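Local coordinates for beta-1,4-galactanase (Humicola insolens, PDB 1HJQ), which hydrolyses the beta-1,4-galactosidic linkages of type I arabinogalactans as a family 53 glycoside hydrolase, at residues 9-17 against 57-68. Numbering follows the deposited sequence.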
ATOM      1  N   TRP A   9       2.145  -8.564   0.103  1.00 14.78           N
ATOM      2  CA  TRP A   9       2.891  -9.778   0.437  1.00 14.76           C
ATOM      3  C   TRP A   9       4.380  -9.674   0.102  1.00 14.99           C
ATOM      4  O   TRP A   9       5.052 -10.683  -0.092  1.00 16.38           O
ATOM      5  CB  TRP A   9       2.263 -10.965  -0.309  1.00 12.80           C
ATOM      6  CG  TRP A   9       2.651 -11.040  -1.760  1.00 13.15           C
ATOM      7  CD1 TRP A   9       2.870  -9.990  -2.610  1.00 12.81           C
ATOM      8  CD2 TRP A   9       2.894 -12.229  -2.523  1.00 13.00           C
ATOM      9  NE1 TRP A   9       3.242 -10.451  -3.848  1.00 12.65           N
ATOM     10  CE2 TRP A   9       3.264 -11.822  -3.826  1.00 13.08           C
ATOM     11  CE3 TRP A   9       2.836 -13.602  -2.234  1.00 12.59           C
ATOM     12  CZ2 TRP A   9       3.577 -12.737  -4.841  1.00 12.41           C
ATOM     13  CZ3 TRP A   9       3.146 -14.515  -3.243  1.00 12.46           C
ATOM     14  CH2 TRP A   9       3.510 -14.077  -4.530  1.00 12.53           C
ATOM     15  N   SER A  10       4.896  -8.453   0.067  1.00 15.06           N
ATOM     16  CA  SER A  10       6.292  -8.205  -0.281  1.00 14.89           C
ATOM     17  C   SER A  10       7.343  -9.072   0.415  1.00 14.35           C
ATOM     18  O   SER A  10       8.330  -9.465  -0.197  1.00 14.01           O
ATOM     19  CB  SER A  10       6.615  -6.719  -0.063  1.00 15.11           C
ATOM     20  OG  SER A  10       5.719  -5.888  -0.794  1.00 13.56           O
ATOM     21  N   SER A  11       7.129  -9.382   1.684  1.00 14.38           N
ATOM     22  CA  SER A  11       8.091 -10.174   2.439  1.00 14.54           C
ATOM     23  C   SER A  11       8.140 -11.662   2.101  1.00 15.95           C
ATOM     24  O   SER A  11       9.047 -12.372   2.549  1.00 16.48           O
ATOM     25  CB  SER A  11       7.790 -10.040   3.921  1.00 13.85           C
ATOM     26  OG  SER A  11       6.550 -10.659   4.207  1.00 12.62           O
ATOM     27  N   VAL A  12       7.190 -12.136   1.306  1.00 16.41           N
ATOM     28  CA  VAL A  12       7.121 -13.557   0.994  1.00 17.23           C
ATOM     29  C   VAL A  12       8.431 -14.300   0.688  1.00 18.18           C
ATOM     30  O   VAL A  12       8.683 -15.351   1.279  1.00 18.93           O
ATOM     31  CB  VAL A  12       6.116 -13.821  -0.139  1.00 16.90           C
ATOM     32  CG1 VAL A  12       6.578 -13.142  -1.401  1.00 17.18           C
ATOM     33  CG2 VAL A  12       5.947 -15.318  -0.346  1.00 16.17           C
ATOM     34  N   MET A  13       9.264 -13.784  -0.212  1.00 18.73           N
ATOM     35  CA  MET A  13      10.508 -14.490  -0.535  1.00 18.85           C
ATOM     36  C   MET A  13      11.550 -14.420   0.570  1.00 18.65           C
ATOM     37  O   MET A  13      12.317 -15.358   0.762  1.00 18.15           O
ATOM     38  CB  MET A  13      11.110 -13.979  -1.849  1.00 18.84           C
ATOM     39  CG  MET A  13      10.334 -14.422  -3.074  1.00 20.42           C
ATOM     40  SD  MET A  13      11.316 -14.371  -4.581  1.00 24.02           S
ATOM     41  CE  MET A  13      11.470 -12.595  -4.833  1.00 23.97           C
ATOM     42  N   VAL A  14      11.582 -13.307   1.291  1.00 18.80           N
ATOM     43  CA  VAL A  14      12.526 -13.152   2.383  1.00 18.10           C
ATOM     44  C   VAL A  14      12.174 -14.215   3.410  1.00 18.65           C
ATOM     45  O   VAL A  14      13.056 -14.823   4.020  1.00 19.06           O
ATOM     46  CB  VAL A  14      12.428 -11.741   3.021  1.00 17.74           C
ATOM     47  CG1 VAL A  14      13.271 -11.666   4.264  1.00 14.26           C
ATOM     48  CG2 VAL A  14      12.882 -10.690   2.020  1.00 16.55           C
ATOM     49  N   GLU A  15      10.880 -14.452   3.589  1.00 18.99           N
ATOM     50  CA  GLU A  15      10.436 -15.462   4.540  1.00 19.99           C
ATOM     51  C   GLU A  15      10.752 -16.866   4.047  1.00 20.28           C
ATOM     52  O   GLU A  15      11.194 -17.717   4.824  1.00 20.61           O
ATOM     53  CB  GLU A  15       8.939 -15.328   4.814  1.00 20.21           C
ATOM     54  CG  GLU A  15       8.597 -14.129   5.674  1.00 20.97           C
ATOM     55  CD  GLU A  15       9.200 -14.228   7.061  1.00 22.46           C
ATOM     56  OE1 GLU A  15      10.435 -14.387   7.167  1.00 23.21           O
ATOM     57  OE2 GLU A  15       8.439 -14.147   8.047  1.00 23.60           O
ATOM     58  N   GLU A  16      10.525 -17.114   2.760  1.00 20.02           N
ATOM     59  CA  GLU A  16      10.818 -18.429   2.210  1.00 20.28           C
ATOM     60  C   GLU A  16      12.308 -18.695   2.396  1.00 20.36           C
ATOM     61  O   GLU A  16      12.693 -19.766   2.866  1.00 20.52           O
ATOM     62  CB  GLU A  16      10.421 -18.508   0.729  1.00 19.61           C
ATOM     63  CG  GLU A  16       8.917 -18.432   0.503  1.00 20.83           C
ATOM     64  CD  GLU A  16       8.526 -18.247  -0.964  1.00 22.68           C
ATOM     65  OE1 GLU A  16       9.220 -17.493  -1.684  1.00 23.12           O
ATOM     66  OE2 GLU A  16       7.507 -18.841  -1.396  1.00 22.54           O
ATOM     67  N   ARG A  17      13.145 -17.717   2.057  1.00 20.63           N
ATOM     68  CA  ARG A  17      14.588 -17.884   2.213  1.00 21.14           C
ATOM     69  C   ARG A  17      14.941 -18.172   3.668  1.00 20.81           C
ATOM     70  O   ARG A  17      15.957 -18.798   3.958  1.00 21.31           O
ATOM     71  CB  ARG A  17      15.349 -16.636   1.765  1.00 21.92           C
ATOM     72  CG  ARG A  17      15.384 -16.402   0.269  1.00 24.57           C
ATOM     73  CD  ARG A  17      16.667 -15.676  -0.118  1.00 27.97           C
ATOM     74  NE  ARG A  17      16.622 -15.147  -1.480  1.00 31.92           N
ATOM     75  CZ  ARG A  17      15.918 -14.075  -1.847  1.00 33.76           C
ATOM     76  NH1 ARG A  17      15.197 -13.407  -0.951  1.00 33.86           N
ATOM     77  NH2 ARG A  17      15.928 -13.669  -3.113  1.00 34.64           N
ATOM     78  N   TYR A  57      13.336  -6.349  -2.433  1.00 14.23           N
ATOM     79  CA  TYR A  57      12.325  -5.381  -2.833  1.00 13.98           C
ATOM     80  C   TYR A  57      12.813  -4.534  -3.992  1.00 14.60           C
ATOM     81  O   TYR A  57      12.195  -3.522  -4.334  1.00 14.85           O
ATOM     82  CB  TYR A  57      11.913  -4.476  -1.659  1.00 13.09           C
ATOM     83  CG  TYR A  57      11.593  -5.243  -0.395  1.00 12.03           C
ATOM     84  CD1 TYR A  57      10.743  -6.347  -0.425  1.00 11.17           C
ATOM     85  CD2 TYR A  57      12.176  -4.895   0.820  1.00 11.01           C
ATOM     86  CE1 TYR A  57      10.491  -7.086   0.719  1.00 10.68           C
ATOM     87  CE2 TYR A  57      11.929  -5.626   1.966  1.00 10.17           C
ATOM     88  CZ  TYR A  57      11.087  -6.726   1.907  1.00 10.31           C
ATOM     89  OH  TYR A  57      10.872  -7.492   3.034  1.00 11.06           O
ATOM     90  N   ASN A  58      13.928  -4.925  -4.599  1.00 14.64           N
ATOM     91  CA  ASN A  58      14.380  -4.154  -5.740  1.00 15.16           C
ATOM     92  C   ASN A  58      13.637  -4.687  -6.958  1.00 16.18           C
ATOM     93  O   ASN A  58      12.864  -5.639  -6.851  1.00 15.70           O
ATOM     94  CB  ASN A  58      15.913  -4.201  -5.914  1.00 12.98           C
ATOM     95  CG  ASN A  58      16.443  -5.537  -6.404  1.00 10.76           C
ATOM     96  OD1 ASN A  58      15.692  -6.439  -6.778  1.00 12.27           O
ATOM     97  ND2 ASN A  58      17.764  -5.655  -6.422  1.00  6.78           N
ATOM     98  N   LEU A  59      13.854  -4.060  -8.104  1.00 18.19           N
ATOM     99  CA  LEU A  59      13.163  -4.449  -9.325  1.00 20.37           C
ATOM    100  C   LEU A  59      13.153  -5.949  -9.616  1.00 20.79           C
ATOM    101  O   LEU A  59      12.087  -6.547  -9.740  1.00 21.93           O
ATOM    102  CB  LEU A  59      13.752  -3.690 -10.511  1.00 21.97           C
ATOM    103  CG  LEU A  59      12.787  -3.553 -11.686  1.00 24.23           C
ATOM    104  CD1 LEU A  59      11.478  -2.909 -11.199  1.00 23.94           C
ATOM    105  CD2 LEU A  59      13.442  -2.710 -12.782  1.00 24.36           C
ATOM    106  N   ASP A  60      14.328  -6.558  -9.728  1.00 20.99           N
ATOM    107  CA  ASP A  60      14.410  -7.985 -10.013  1.00 21.39           C
ATOM    108  C   ASP A  60      13.558  -8.773  -9.027  1.00 21.66           C
ATOM    109  O   ASP A  60      12.790  -9.656  -9.416  1.00 22.26           O
ATOM    110  CB  ASP A  60      15.861  -8.471  -9.928  1.00 22.63           C
ATOM    111  CG  ASP A  60      16.787  -7.717 -10.866  1.00 24.44           C
ATOM    112  OD1 ASP A  60      16.430  -7.539 -12.054  1.00 23.89           O
ATOM    113  OD2 ASP A  60      17.880  -7.308 -10.414  1.00 25.78           O
ATOM    114  N   TYR A  61      13.707  -8.446  -7.747  1.00 21.18           N
ATOM    115  CA  TYR A  61      12.965  -9.096  -6.678  1.00 20.08           C
ATOM    116  C   TYR A  61      11.464  -8.992  -6.913  1.00 20.14           C
ATOM    117  O   TYR A  61      10.733  -9.969  -6.748  1.00 20.29           O
ATOM    118  CB  TYR A  61      13.321  -8.451  -5.326  1.00 20.66           C
ATOM    119  CG  TYR A  61      12.565  -9.011  -4.134  1.00 20.09           C
ATOM    120  CD1 TYR A  61      11.223  -8.698  -3.915  1.00 20.01           C
ATOM    121  CD2 TYR A  61      13.186  -9.880  -3.241  1.00 20.07           C
ATOM    122  CE1 TYR A  61      10.518  -9.241  -2.843  1.00 20.49           C
ATOM    123  CE2 TYR A  61      12.492 -10.429  -2.167  1.00 21.02           C
ATOM    124  CZ  TYR A  61      11.159 -10.108  -1.973  1.00 21.34           C
ATOM    125  OH  TYR A  61      10.469 -10.670  -0.917  1.00 21.89           O
ATOM    126  N   ASN A  62      11.000  -7.811  -7.303  1.00 19.89           N
ATOM    127  CA  ASN A  62       9.576  -7.618  -7.528  1.00 20.66           C
ATOM    128  C   ASN A  62       9.069  -8.273  -8.796  1.00 20.64           C
ATOM    129  O   ASN A  62       7.879  -8.564  -8.909  1.00 21.35           O
ATOM    130  CB  ASN A  62       9.239  -6.127  -7.526  1.00 21.33           C
ATOM    131  CG  ASN A  62       9.146  -5.562  -6.124  1.00 21.97           C
ATOM    132  OD1 ASN A  62       8.179  -5.820  -5.403  1.00 22.83           O
ATOM    133  ND2 ASN A  62      10.161  -4.807  -5.719  1.00 21.26           N
ATOM    134  N   ILE A  63       9.961  -8.514  -9.748  1.00 20.51           N
ATOM    135  CA  ILE A  63       9.554  -9.163 -10.982  1.00 21.15           C
ATOM    136  C   ILE A  63       9.300 -10.644 -10.745  1.00 22.04           C
ATOM    137  O   ILE A  63       8.390 -11.223 -11.330  1.00 21.48           O
ATOM    138  CB  ILE A  63      10.604  -8.986 -12.080  1.00 21.00           C
ATOM    139  CG1 ILE A  63      10.530  -7.550 -12.596  1.00 21.56           C
ATOM    140  CG2 ILE A  63      10.382 -10.000 -13.199  1.00 20.30           C
ATOM    141  CD1 ILE A  63      11.359  -7.292 -13.815  1.00 24.73           C
ATOM    142  N   GLN A  64      10.101 -11.259  -9.879  1.00 23.61           N
ATOM    143  CA  GLN A  64       9.915 -12.675  -9.571  1.00 24.17           C
ATOM    144  C   GLN A  64       8.567 -12.822  -8.867  1.00 23.80           C
ATOM    145  O   GLN A  64       7.818 -13.766  -9.131  1.00 24.13           O
ATOM    146  CB  GLN A  64      11.039 -13.183  -8.665  1.00 25.51           C
ATOM    147  CG  GLN A  64      11.527 -14.582  -9.029  1.00 28.11           C
ATOM    148  CD  GLN A  64      12.674 -15.051  -8.149  1.00 30.87           C
ATOM    149  OE1 GLN A  64      13.687 -14.355  -8.001  1.00 32.28           O
ATOM    150  NE2 GLN A  64      12.525 -16.238  -7.559  1.00 30.49           N
ATOM    151  N   LEU A  65       8.256 -11.874  -7.987  1.00 22.79           N
ATOM    152  CA  LEU A  65       6.992 -11.889  -7.258  1.00 22.69           C
ATOM    153  C   LEU A  65       5.802 -11.703  -8.182  1.00 22.37           C
ATOM    154  O   LEU A  65       4.833 -12.459  -8.127  1.00 21.16           O
ATOM    155  CB  LEU A  65       6.969 -10.789  -6.200  1.00 22.67           C
ATOM    156  CG  LEU A  65       7.682 -11.116  -4.894  1.00 22.91           C
ATOM    157  CD1 LEU A  65       7.463 -10.001  -3.877  1.00 22.61           C
ATOM    158  CD2 LEU A  65       7.133 -12.421  -4.369  1.00 23.21           C
ATOM    159  N   ALA A  66       5.878 -10.682  -9.023  1.00 22.77           N
ATOM    160  CA  ALA A  66       4.805 -10.390  -9.963  1.00 23.60           C
ATOM    161  C   ALA A  66       4.478 -11.627 -10.791  1.00 23.80           C
ATOM    162  O   ALA A  66       3.336 -12.084 -10.826  1.00 24.61           O
ATOM    163  CB  ALA A  66       5.212  -9.242 -10.870  1.00 22.56           C
ATOM    164  N   ARG A  67       5.492 -12.172 -11.448  1.00 23.89           N
ATOM    165  CA  ARG A  67       5.308 -13.342 -12.278  1.00 23.72           C
ATOM    166  C   ARG A  67       4.564 -14.411 -11.482  1.00 22.91           C
ATOM    167  O   ARG A  67       3.609 -15.010 -11.976  1.00 23.38           O
ATOM    168  CB  ARG A  67       6.668 -13.844 -12.754  1.00 25.02           C
ATOM    169  CG  ARG A  67       6.616 -14.808 -13.915  1.00 27.27           C
ATOM    170  CD  ARG A  67       8.013 -15.062 -14.441  1.00 29.99           C
ATOM    171  NE  ARG A  67       8.548 -13.913 -15.170  1.00 31.72           N
ATOM    172  CZ  ARG A  67       9.842 -13.611 -15.235  1.00 33.20           C
ATOM    173  NH1 ARG A  67      10.731 -14.371 -14.607  1.00 34.54           N
ATOM    174  NH2 ARG A  67      10.252 -12.560 -15.932  1.00 33.19           N
ATOM    175  N   ARG A  68       4.981 -14.636 -10.244  1.00 21.89           N
ATOM    176  CA  ARG A  68       4.320 -15.629  -9.401  1.00 20.99           C
ATOM    177  C   ARG A  68       2.878 -15.225  -9.106  1.00 20.95           C
ATOM    178  O   ARG A  68       1.966 -16.033  -9.221  1.00 20.88           O
ATOM    179  CB  ARG A  68       5.081 -15.809  -8.080  1.00 20.47           C
ATOM    180  CG  ARG A  68       6.335 -16.669  -8.198  1.00 19.49           C
ATOM    181  CD  ARG A  68       7.107 -16.740  -6.883  1.00 18.87           C
ATOM    182  NE  ARG A  68       6.280 -17.233  -5.783  1.00 18.67           N
ATOM    183  CZ  ARG A  68       6.735 -17.471  -4.558  1.00 17.54           C
ATOM    184  NH1 ARG A  68       8.016 -17.263  -4.277  1.00 15.97           N
ATOM    185  NH2 ARG A  68       5.909 -17.918  -3.615  1.00 16.76           N
TER
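Met13 lies over one face of the Tyr61 ring where two pieces of the (beta/alpha)8 barrel meet: the short helix 12-17, which follows the first barrel strand, and the first part of helix 59-71, which links the second strand to the third. The axes of the two helices run almost at right angles, 93° between their N-to-C directions. Met13 is a knob in a hole made by Tyr61, Gln64, Leu65 and Arg68. Its chain bends at the thioether (chi3 -71°), which lays CE over the middle of the Tyr61 ring, 3.5 Å from the centroid, while SD stands farther off above the same face in a Met-aromatic contact.

Tyr61, its CG turned away from its own backbone N, reaches across to the turn at residues 9-12, and its OH donates to Ser10 O at 2.6 Å, nearly in line with the carbonyl bond. That hydroxyl also takes a weak bond from Met13 N. A leucine at Tyr61 would probably leave Ser10 O without this donor and Met13 CE without a ring to lie on. Ser10 O also lies in the plane of the Tyr57 ring, at its CE1 edge; Tyr57 OH itself bonds to Arg47.

Leu65 CD2 packs off-centre on one face of Trp9, 3.6 Å from CZ2, and Leu65 O sits at that ring's edge; Trp9 NE1 is held by Gln46 of the second strand.

Arg68 grips the Glu16 carboxylate end-on, its NH2 bonding to OE2 and also pairing with Glu33. Arg68 NH1 donates to Glu16 OE1 at 2.9 Å on the syn lone pair, with an N-H...O angle of 169°.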